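Local atomic coordinates of 3-polyprenyl-4-hydroxybenzoate decarboxylase and related decarboxylases (Pelotomaculum thermopropionicum, PDB entry 6H6X), a protein that is a UbiD-family enzyme that uses prenylated FMN to interconvert 2,5-furandicarboxylic acid and 2-furoic acid by reversible decarboxylation. Residues 152-165 with 246-259. The protein carries 8 engineered substitutions. Sequence-based numbering, arbitrary orientation.
With 4LU (1-deoxy-5-O-phosphono-1-(3,3,4,5-tetramethyl-9,11-dioxo-2,3,8,9,10,11-hexahydro-7H-quinolino[1,8-fg]pteridin-12-ium-7-y l)-D-ribitol), chain I.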
ATOM      1  N   ARG B 152      14.914   2.705 -25.747  1.00 45.03           N
ATOM      2  CA  ARG B 152      14.648   4.124 -25.868  1.00 47.20           C
ATOM      3  C   ARG B 152      15.454   4.688 -27.045  1.00 42.62           C
ATOM      4  O   ARG B 152      16.589   4.288 -27.279  1.00 39.05           O
ATOM      5  CB  ARG B 152      14.940   4.853 -24.573  1.00 51.01           C
ATOM      6  CG  ARG B 152      16.406   5.055 -24.268  1.00 53.39           C
ATOM      7  CD  ARG B 152      16.586   5.632 -22.876  1.00 59.34           C
ATOM      8  NE  ARG B 152      17.962   6.083 -22.681  1.00 61.48           N
ATOM      9  CZ  ARG B 152      18.670   6.023 -21.550  1.00 60.27           C
ATOM     10  NH1 ARG B 152      18.182   5.497 -20.415  1.00 58.93           N
ATOM     11  NH2 ARG B 152      19.912   6.484 -21.565  1.00 57.80           N
ATOM     12  N   LEU B 153      14.818   5.562 -27.810  1.00 40.45           N
ATOM     13  CA  LEU B 153      15.430   6.176 -28.958  1.00 44.83           C
ATOM     14  C   LEU B 153      15.293   7.699 -28.814  1.00 46.38           C
ATOM     15  O   LEU B 153      14.191   8.238 -28.738  1.00 46.57           O
ATOM     16  CB  LEU B 153      14.729   5.693 -30.217  1.00 47.76           C
ATOM     17  CG  LEU B 153      14.810   4.189 -30.384  1.00 46.46           C
ATOM     18  CD1 LEU B 153      13.624   3.655 -31.115  1.00 53.91           C
ATOM     19  CD2 LEU B 153      16.079   3.845 -31.111  1.00 52.44           C
ATOM     20  N   GLN B 154      16.419   8.388 -28.695  1.00 52.89           N
ATOM     21  CA  GLN B 154      16.419   9.843 -28.611  1.00 55.38           C
ATOM     22  C   GLN B 154      16.328  10.405 -30.022  1.00 52.46           C
ATOM     23  O   GLN B 154      17.102  10.030 -30.896  1.00 59.55           O
ATOM     24  CB  GLN B 154      17.699  10.362 -27.923  1.00 66.36           C
ATOM     25  CG  GLN B 154      17.617  11.858 -27.555  1.00 62.26           C
ATOM     26  CD  GLN B 154      18.898  12.418 -26.987  1.00 61.76           C
ATOM     27  OE1 GLN B 154      19.725  11.693 -26.417  1.00 59.01           O
ATOM     28  NE2 GLN B 154      19.058  13.735 -27.125  1.00 71.03           N
ATOM     29  N   VAL B 155      15.393  11.301 -30.256  1.00 55.40           N
ATOM     30  CA  VAL B 155      15.311  11.968 -31.545  1.00 58.76           C
ATOM     31  C   VAL B 155      16.384  13.052 -31.548  1.00 60.45           C
ATOM     32  O   VAL B 155      16.280  14.023 -30.816  1.00 65.92           O
ATOM     33  CB  VAL B 155      13.925  12.565 -31.773  1.00 57.39           C
ATOM     34  CG1 VAL B 155      13.823  13.218 -33.159  1.00 57.93           C
ATOM     35  CG2 VAL B 155      12.883  11.486 -31.611  1.00 61.44           C
ATOM     36  N   THR B 156      17.452  12.833 -32.305  1.00 68.52           N
ATOM     37  CA  THR B 156      18.573  13.770 -32.347  1.00 71.78           C
ATOM     38  C   THR B 156      18.656  14.590 -33.660  1.00 86.61           C
ATOM     39  O   THR B 156      19.382  15.568 -33.710  1.00 91.02           O
ATOM     40  CB  THR B 156      19.900  13.049 -32.122  1.00 70.77           C
ATOM     41  OG1 THR B 156      20.061  12.067 -33.134  1.00 72.65           O
ATOM     42  CG2 THR B 156      19.954  12.379 -30.740  1.00 75.46           C
ATOM     43  N   GLY B 157      17.936  14.194 -34.704  1.00 86.75           N
ATOM     44  CA  GLY B 157      17.778  15.029 -35.889  1.00 87.75           C
ATOM     45  C   GLY B 157      16.637  14.520 -36.749  1.00 84.89           C
ATOM     46  O   GLY B 157      15.964  13.575 -36.357  1.00 89.27           O
ATOM     47  N   PRO B 158      16.422  15.124 -37.938  1.00 91.90           N
ATOM     48  CA  PRO B 158      15.297  14.720 -38.809  1.00 84.27           C
ATOM     49  C   PRO B 158      15.226  13.210 -39.141  1.00 74.94           C
ATOM     50  O   PRO B 158      14.135  12.658 -39.245  1.00 65.33           O
ATOM     51  CB  PRO B 158      15.492  15.567 -40.092  1.00 85.72           C
ATOM     52  CG  PRO B 158      16.824  16.246 -39.965  1.00 90.82           C
ATOM     53  CD  PRO B 158      17.206  16.243 -38.510  1.00 94.58           C
ATOM     54  N   ASP B 159      16.391  12.587 -39.268  1.00 71.34           N
ATOM     55  CA  ASP B 159      16.526  11.204 -39.689  1.00 70.29           C
ATOM     56  C   ASP B 159      17.579  10.473 -38.852  1.00 63.20           C
ATOM     57  O   ASP B 159      18.228   9.534 -39.321  1.00 57.45           O
ATOM     58  CB  ASP B 159      16.920  11.170 -41.187  1.00 85.43           C
ATOM     59  CG  ASP B 159      18.369  11.680 -41.455  1.00 92.55           C
ATOM     60  OD1 ASP B 159      18.932  12.443 -40.628  1.00 95.17           O
ATOM     61  OD2 ASP B 159      18.936  11.288 -42.500  1.00 86.09           O
ATOM     62  N   ARG B 160      17.741  10.897 -37.601  1.00 69.53           N
ATOM     63  CA  ARG B 160      18.764  10.322 -36.746  1.00 64.60           C
ATOM     64  C   ARG B 160      18.193  10.026 -35.348  1.00 60.70           C
ATOM     65  O   ARG B 160      17.436  10.832 -34.811  1.00 63.37           O
ATOM     66  CB  ARG B 160      19.904  11.315 -36.661  1.00 65.66           C
ATOM     67  CG  ARG B 160      21.256  10.686 -36.464  1.00 73.76           C
ATOM     68  CD  ARG B 160      22.324  11.761 -36.650  1.00 75.81           C
ATOM     69  NE  ARG B 160      23.671  11.254 -36.455  1.00 77.08           N
ATOM     70  CZ  ARG B 160      24.395  10.613 -37.378  1.00 83.79           C
ATOM     71  NH1 ARG B 160      23.910  10.361 -38.601  1.00 77.79           N
ATOM     72  NH2 ARG B 160      25.628  10.212 -37.075  1.00 82.84           N
ATOM     73  N   LEU B 161      18.595   8.898 -34.758  1.00 53.88           N
ATOM     74  CA  LEU B 161      18.187   8.539 -33.408  1.00 55.29           C
ATOM     75  C   LEU B 161      19.358   8.028 -32.623  1.00 54.82           C
ATOM     76  O   LEU B 161      20.146   7.265 -33.158  1.00 67.55           O
ATOM     77  CB  LEU B 161      17.162   7.396 -33.452  1.00 56.75           C
ATOM     78  CG  LEU B 161      15.887   7.657 -34.219  1.00 50.10           C
ATOM     79  CD1 LEU B 161      15.160   6.325 -34.327  1.00 57.35           C
ATOM     80  CD2 LEU B 161      15.038   8.674 -33.525  1.00 51.87           C
ATOM     81  N   GLY B 162      19.442   8.390 -31.350  1.00 53.64           N
ATOM     82  CA  GLY B 162      20.404   7.777 -30.409  1.00 46.36           C
ATOM     83  C   GLY B 162      19.724   6.631 -29.683  1.00 48.50           C
ATOM     84  O   GLY B 162      18.554   6.691 -29.341  1.00 56.88           O
ATOM     85  N   ILE B 163      20.459   5.586 -29.410  1.00 49.60           N
ATOM     86  CA  ILE B 163      19.867   4.375 -28.890  1.00 52.55           C
ATOM     87  C   ILE B 163      20.720   3.860 -27.736  1.00 50.77           C
ATOM     88  O   ILE B 163      21.912   3.760 -27.839  1.00 56.37           O
ATOM     89  CB  ILE B 163      19.683   3.322 -30.013  1.00 51.08           C
ATOM     90  CG1 ILE B 163      18.974   2.085 -29.458  1.00 48.35           C
ATOM     91  CG2 ILE B 163      21.014   2.932 -30.630  1.00 52.20           C
ATOM     92  CD1 ILE B 163      18.780   0.977 -30.474  1.00 50.83           C
ATOM     93  N   LEU B 164      20.069   3.572 -26.627  1.00 52.27           N
ATOM     94  CA  LEU B 164      20.665   2.834 -25.527  1.00 49.73           C
ATOM     95  C   LEU B 164      20.519   1.353 -25.817  1.00 53.63           C
ATOM     96  O   LEU B 164      19.399   0.868 -25.938  1.00 58.79           O
ATOM     97  CB  LEU B 164      19.981   3.203 -24.212  1.00 50.89           C
ATOM     98  CG  LEU B 164      20.324   2.259 -23.052  1.00 60.24           C
ATOM     99  CD1 LEU B 164      21.794   2.365 -22.706  1.00 57.96           C
ATOM    100  CD2 LEU B 164      19.463   2.534 -21.828  1.00 67.48           C
ATOM    101  N   ILE B 165      21.629   0.642 -25.971  1.00 54.80           N
ATOM    102  CA  ILE B 165      21.618  -0.807 -26.114  1.00 54.45           C
ATOM    103  C   ILE B 165      22.363  -1.446 -24.928  1.00 62.55           C
ATOM    104  O   ILE B 165      23.586  -1.367 -24.840  1.00 72.24           O
ATOM    105  CB  ILE B 165      22.258  -1.262 -27.459  1.00 59.40           C
ATOM    106  CG1 ILE B 165      21.760  -0.424 -28.635  1.00 58.35           C
ATOM    107  CG2 ILE B 165      21.985  -2.741 -27.747  1.00 55.64           C
ATOM    108  CD1 ILE B 165      22.360  -0.853 -29.960  1.00 62.70           C
ATOM    109  N   ILE B 246      21.854   0.805 -37.595  1.00 64.68           N
ATOM    110  CA  ILE B 246      22.720   1.280 -36.542  1.00 66.10           C
ATOM    111  C   ILE B 246      24.118   1.398 -37.185  1.00 68.79           C
ATOM    112  O   ILE B 246      24.610   0.440 -37.765  1.00 64.32           O
ATOM    113  CB  ILE B 246      22.742   0.346 -35.320  1.00 67.02           C
ATOM    114  CG1 ILE B 246      21.331  -0.048 -34.849  1.00 62.68           C
ATOM    115  CG2 ILE B 246      23.476   1.025 -34.158  1.00 65.80           C
ATOM    116  CD1 ILE B 246      21.376  -1.138 -33.800  1.00 60.70           C
ATOM    117  N   LEU B 247      24.735   2.567 -37.085  1.00 78.82           N
ATOM    118  CA  LEU B 247      25.946   2.872 -37.850  1.00 79.89           C
ATOM    119  C   LEU B 247      27.167   2.279 -37.179  1.00 85.84           C
ATOM    120  O   LEU B 247      27.337   2.422 -35.963  1.00 88.55           O
ATOM    121  CB  LEU B 247      26.130   4.383 -37.993  1.00 86.22           C
ATOM    122  CG  LEU B 247      24.991   5.128 -38.708  1.00 87.19           C
ATOM    123  CD1 LEU B 247      25.248   6.633 -38.748  1.00 92.92           C
ATOM    124  CD2 LEU B 247      24.765   4.589 -40.110  1.00 85.00           C
ATOM    125  N   PRO B 248      28.040   1.616 -37.966  1.00102.97           N
ATOM    126  CA  PRO B 248      29.230   0.998 -37.333  1.00101.64           C
ATOM    127  C   PRO B 248      30.213   2.056 -36.797  1.00 99.76           C
ATOM    128  O   PRO B 248      30.438   3.065 -37.462  1.00 94.40           O
ATOM    129  CB  PRO B 248      29.842   0.175 -38.469  1.00 95.90           C
ATOM    130  CG  PRO B 248      29.442   0.900 -39.714  1.00 97.64           C
ATOM    131  CD  PRO B 248      28.147   1.635 -39.439  1.00 96.18           C
ATOM    132  N   GLY B 249      30.724   1.868 -35.584  1.00 98.18           N
ATOM    133  CA  GLY B 249      31.717   2.777 -35.013  1.00 98.17           C
ATOM    134  C   GLY B 249      31.210   4.100 -34.446  1.00102.00           C
ATOM    135  O   GLY B 249      31.758   4.589 -33.452  1.00114.46           O
ATOM    136  N   VAL B 250      30.162   4.679 -35.022  1.00 95.63           N
ATOM    137  CA  VAL B 250      29.711   5.985 -34.563  1.00 87.89           C
ATOM    138  C   VAL B 250      29.194   5.899 -33.120  1.00 87.76           C
ATOM    139  O   VAL B 250      28.508   4.933 -32.720  1.00 95.98           O
ATOM    140  CB  VAL B 250      28.609   6.576 -35.474  1.00 86.54           C
ATOM    141  CG1 VAL B 250      28.140   7.928 -34.943  1.00 84.62           C
ATOM    142  CG2 VAL B 250      29.122   6.713 -36.893  1.00 83.38           C
ATOM    143  N   ARG B 251      29.559   6.920 -32.350  1.00 88.70           N
ATOM    144  CA  ARG B 251      29.108   7.112 -30.967  1.00 87.65           C
ATOM    145  C   ARG B 251      28.783   8.574 -30.799  1.00 81.75           C
ATOM    146  O   ARG B 251      29.619   9.426 -31.089  1.00 92.05           O
ATOM    147  CB  ARG B 251      30.188   6.711 -29.967  1.00 79.91           C
ATOM    148  CG  ARG B 251      30.542   5.233 -29.998  1.00 80.03           C
ATOM    149  CD  ARG B 251      29.366   4.397 -29.491  1.00 85.42           C
ATOM    150  NE  ARG B 251      29.733   2.980 -29.385  1.00 76.84           N
ATOM    151  CZ  ARG B 251      29.701   2.101 -30.383  1.00 67.49           C
ATOM    152  NH1 ARG B 251      29.304   2.459 -31.604  1.00 72.07           N
ATOM    153  NH2 ARG B 251      30.091   0.851 -30.162  1.00 62.95           N
ATOM    154  N   GLU B 252      27.549   8.865 -30.385  1.00 81.15           N
ATOM    155  CA  GLU B 252      27.111  10.227 -30.061  1.00 82.84           C
ATOM    156  C   GLU B 252      26.413  10.221 -28.734  1.00 92.06           C
ATOM    157  O   GLU B 252      25.921   9.179 -28.291  1.00 89.61           O
ATOM    158  CB  GLU B 252      26.194  10.789 -31.143  1.00 86.90           C
ATOM    159  CG  GLU B 252      26.960  11.024 -32.450  1.00 95.82           C
ATOM    160  CD  GLU B 252      26.101  11.458 -33.627  1.00103.70           C
ATOM    161  OE1 GLU B 252      24.867  11.668 -33.491  1.00103.20           O
ATOM    162  OE2 GLU B 252      26.681  11.573 -34.727  1.00107.50           O
ATOM    163  N   VAL B 253      26.370  11.388 -28.110  1.00101.86           N
ATOM    164  CA  VAL B 253      25.879  11.483 -26.754  1.00 97.10           C
ATOM    165  C   VAL B 253      24.358  11.297 -26.758  1.00 85.90           C
ATOM    166  O   VAL B 253      23.599  12.021 -27.420  1.00 78.72           O
ATOM    167  CB  VAL B 253      26.274  12.806 -26.065  1.00101.89           C
ATOM    168  CG1 VAL B 253      25.679  12.855 -24.662  1.00104.50           C
ATOM    169  CG2 VAL B 253      27.795  12.963 -25.998  1.00103.32           C
ATOM    170  N   GLU B 254      23.925  10.292 -26.016  1.00 82.59           N
ATOM    171  CA  GLU B 254      22.489  10.005 -25.839  1.00 74.53           C
ATOM    172  C   GLU B 254      22.178  10.215 -24.363  1.00 71.13           C
ATOM    173  O   GLU B 254      22.939   9.789 -23.470  1.00 66.79           O
ATOM    174  CB  GLU B 254      22.180   8.568 -26.291  1.00 67.91           C
ATOM    175  CG  GLU B 254      20.721   8.140 -26.193  1.00 69.45           C
ATOM    176  CD  GLU B 254      20.270   7.715 -24.785  1.00 70.65           C
ATOM    177  OE1 GLU B 254      19.095   7.962 -24.430  1.00 67.49           O
ATOM    178  OE2 GLU B 254      21.073   7.140 -24.014  1.00 76.32           O
ATOM    179  N   GLY B 255      21.053  10.839 -24.089  1.00 64.57           N
ATOM    180  CA  GLY B 255      20.669  11.030 -22.699  1.00 75.66           C
ATOM    181  C   GLY B 255      20.945  12.432 -22.185  1.00 77.20           C
ATOM    182  O   GLY B 255      21.400  13.265 -22.963  1.00 79.37           O
ATOM    183  N   PRO B 256      20.639  12.710 -20.908  1.00 75.32           N
ATOM    184  CA  PRO B 256      20.043  11.719 -19.976  1.00 68.96           C
ATOM    185  C   PRO B 256      18.526  11.505 -20.167  1.00 56.10           C
ATOM    186  O   PRO B 256      17.858  12.225 -20.934  1.00 55.84           O
ATOM    187  CB  PRO B 256      20.338  12.328 -18.595  1.00 70.05           C
ATOM    188  CG  PRO B 256      20.354  13.815 -18.843  1.00 68.97           C
ATOM    189  CD  PRO B 256      20.672  14.060 -20.305  1.00 69.95           C
ATOM    190  N   PHE B 257      17.996  10.541 -19.427  1.00 56.59           N
ATOM    191  CA  PHE B 257      16.601  10.114 -19.595  1.00 55.23           C
ATOM    192  C   PHE B 257      16.019   9.597 -18.288  1.00 53.49           C
ATOM    193  O   PHE B 257      16.655   8.786 -17.613  1.00 60.70           O
ATOM    194  CB  PHE B 257      16.591   9.027 -20.686  1.00 49.33           C
ATOM    195  CG  PHE B 257      15.243   8.450 -21.002  1.00 48.55           C
ATOM    196  CD1 PHE B 257      14.346   9.155 -21.780  1.00 52.06           C
ATOM    197  CD2 PHE B 257      14.869   7.180 -20.536  1.00 48.04           C
ATOM    198  CE1 PHE B 257      13.105   8.626 -22.092  1.00 46.66           C
ATOM    199  CE2 PHE B 257      13.650   6.643 -20.884  1.00 47.88           C
ATOM    200  CZ  PHE B 257      12.766   7.371 -21.652  1.00 52.10           C
ATOM    201  N   GLY B 258      14.808  10.022 -17.943  1.00 55.41           N
ATOM    202  CA  GLY B 258      14.074   9.395 -16.820  1.00 65.23           C
ATOM    203  C   GLY B 258      13.705   7.898 -17.054  1.00 69.31           C
ATOM    204  O   GLY B 258      13.006   7.564 -18.018  1.00 67.72           O
ATOM    205  N   GLU B 259      14.158   6.999 -16.165  1.00 67.13           N
ATOM    206  CA  GLU B 259      14.060   5.523 -16.357  1.00 66.14           C
ATOM    207  C   GLU B 259      13.101   4.813 -15.362  1.00 60.95           C
ATOM    208  O   GLU B 259      12.550   5.478 -14.480  1.00 55.32           O
ATOM    209  CB  GLU B 259      15.476   4.902 -16.293  1.00 65.50           C
ATOM    210  CG  GLU B 259      16.120   4.642 -17.663  1.00 68.31           C
ATOM    211  CD  GLU B 259      15.416   3.572 -18.531  1.00 75.63           C
ATOM    212  OE1 GLU B 259      16.014   3.304 -19.612  1.00 74.34           O
ATOM    213  OE2 GLU B 259      14.307   3.002 -18.172  1.00 62.86           O
TER
HETATM  214  C9  4LU I 503      11.887  -2.241 -22.111  1.00 56.45           C
HETATM  215  C8  4LU I 503      10.643  -1.544 -22.080  1.00 49.77           C
HETATM  216  C7  4LU I 503      10.560  -0.149 -22.122  1.00 47.98           C
HETATM  217  C10 4LU I 503      15.562  -1.565 -22.540  1.00 57.01           C
HETATM  218  C6  4LU I 503      11.847   0.638 -21.952  1.00 50.55           C
HETATM  219  N3  4LU I 503      17.736  -0.314 -23.764  1.00 57.60           N
HETATM  220  C2  4LU I 503      17.754  -1.668 -23.541  1.00 58.97           C
HETATM  221  C13 4LU I 503      10.862   3.166 -21.698  1.00 50.40           C
HETATM  222  C5  4LU I 503      11.979   2.188 -22.003  1.00 51.50           C
HETATM  223  C1  4LU I 503      14.402   1.912 -21.673  1.00 53.93           C
HETATM  224  O2  4LU I 503      18.764  -2.348 -23.904  1.00 59.62           O
HETATM  225  N1  4LU I 503      16.683  -2.278 -22.952  1.00 56.51           N
HETATM  226  C4  4LU I 503      16.682   0.476 -23.400  1.00 57.66           C
HETATM  227  O4  4LU I 503      16.698   1.711 -23.638  1.00 55.60           O
HETATM  228  C4A 4LU I 503      15.496  -0.165 -22.732  1.00 55.83           C
HETATM  229  N5  4LU I 503      14.328   0.576 -22.350  1.00 55.88           N
HETATM  230  C3  4LU I 503      13.364   2.731 -21.925  1.00 56.76           C
HETATM  231  C12 4LU I 503      11.921   2.388 -23.545  1.00 54.10           C
HETATM  232  C5A 4LU I 503      13.095  -0.104 -22.158  1.00 50.93           C
HETATM  233  C7M 4LU I 503       9.203   0.552 -22.075  1.00 53.52           C
HETATM  234  C8M 4LU I 503       9.423  -2.426 -22.066  1.00 52.53           C
HETATM  235  C9A 4LU I 503      13.140  -1.592 -22.106  1.00 52.64           C
HETATM  236  N10 4LU I 503      14.439  -2.216 -21.966  1.00 50.44           N
HETATM  237  C1' 4LU I 503      14.570  -3.653 -21.728  1.00 54.91           C
HETATM  238  C2' 4LU I 503      14.610  -4.581 -22.964  1.00 56.20           C
HETATM  239  O2' 4LU I 503      13.634  -4.254 -23.959  1.00 55.03           O
HETATM  240  C3' 4LU I 503      14.319  -5.995 -22.487  1.00 57.27           C
HETATM  241  O3' 4LU I 503      15.157  -6.301 -21.370  1.00 54.84           O
HETATM  242  C4' 4LU I 503      14.460  -7.024 -23.613  1.00 58.26           C
HETATM  243  O4' 4LU I 503      13.776  -8.287 -23.355  1.00 47.19           O
HETATM  244  C5' 4LU I 503      15.887  -7.386 -23.990  1.00 58.22           C
HETATM  245  O5' 4LU I 503      15.645  -8.346 -25.041  1.00 62.64           O
HETATM  246  P   4LU I 503      16.765  -9.407 -25.553  1.00 61.63           P
HETATM  247  O2P 4LU I 503      16.198 -10.082 -26.816  1.00 59.05           O
HETATM  248  O3P 4LU I 503      18.010  -8.553 -25.930  1.00 50.87           O
HETATM  249  O1P 4LU I 503      16.922 -10.383 -24.386  1.00 60.88           O
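Arg152 reaches from the prenylated flavin (4LU) to Glu254 on strand 252-258 and to Glu259 just beyond its end. Arg152 N already donates to O4 of 4LU at 2.9 Å. With chi1 at 75°, CG lies between the backbone N and the carbonyl carbon; CB and CG stay beside the cofactor, Arg152 CG 3.4 Å from O4 of 4LU. Arg152 CD then passes over a face of Phe257, 3.3 Å from CD2 of Phe257. From here the chain, extended from CG to NE, delivers the guanidinium side-on to Glu254: Arg152 NE bonds Glu254 OE1, and Arg152 NH2 meets the syn lone pair of Glu254 OE2 at 2.8 Å, nearly straight at 166°. Both oxygens are shared, OE1 with the hydroxyl of Tyr130 and OE2 with Arg270. Arg152 NH1 takes Glu259 OE1 by its anti lone pair at 3.2 Å, and Glu259 OE1 sits 3.0 Å from C1 of 4LU. Leu164 CD2 covers one guanidinium face and Phe257 CB the other. Alongside, Gln154 OE1 accepts from Gly255 N (2.8 Å), just before a cis-proline. At the far end of the hairpin, Arg160 grips Glu252 likewise, Arg160 NH2 to Glu252 OE2 at 2.9 Å. A leucine in place of Arg152 would probably break the bridge between the two carboxylates, leaving Glu254 to Tyr130 and Arg270 and Glu259 OE1 without its guanidinium partner. The salt-bridge network ties the flavin-binding hairpin to strand 252-258 and the residue that follows it, and places a carboxylate beside the prenyl-derived ring, consistent with the glutamate-arginine-glutamate set of UbiD active sites.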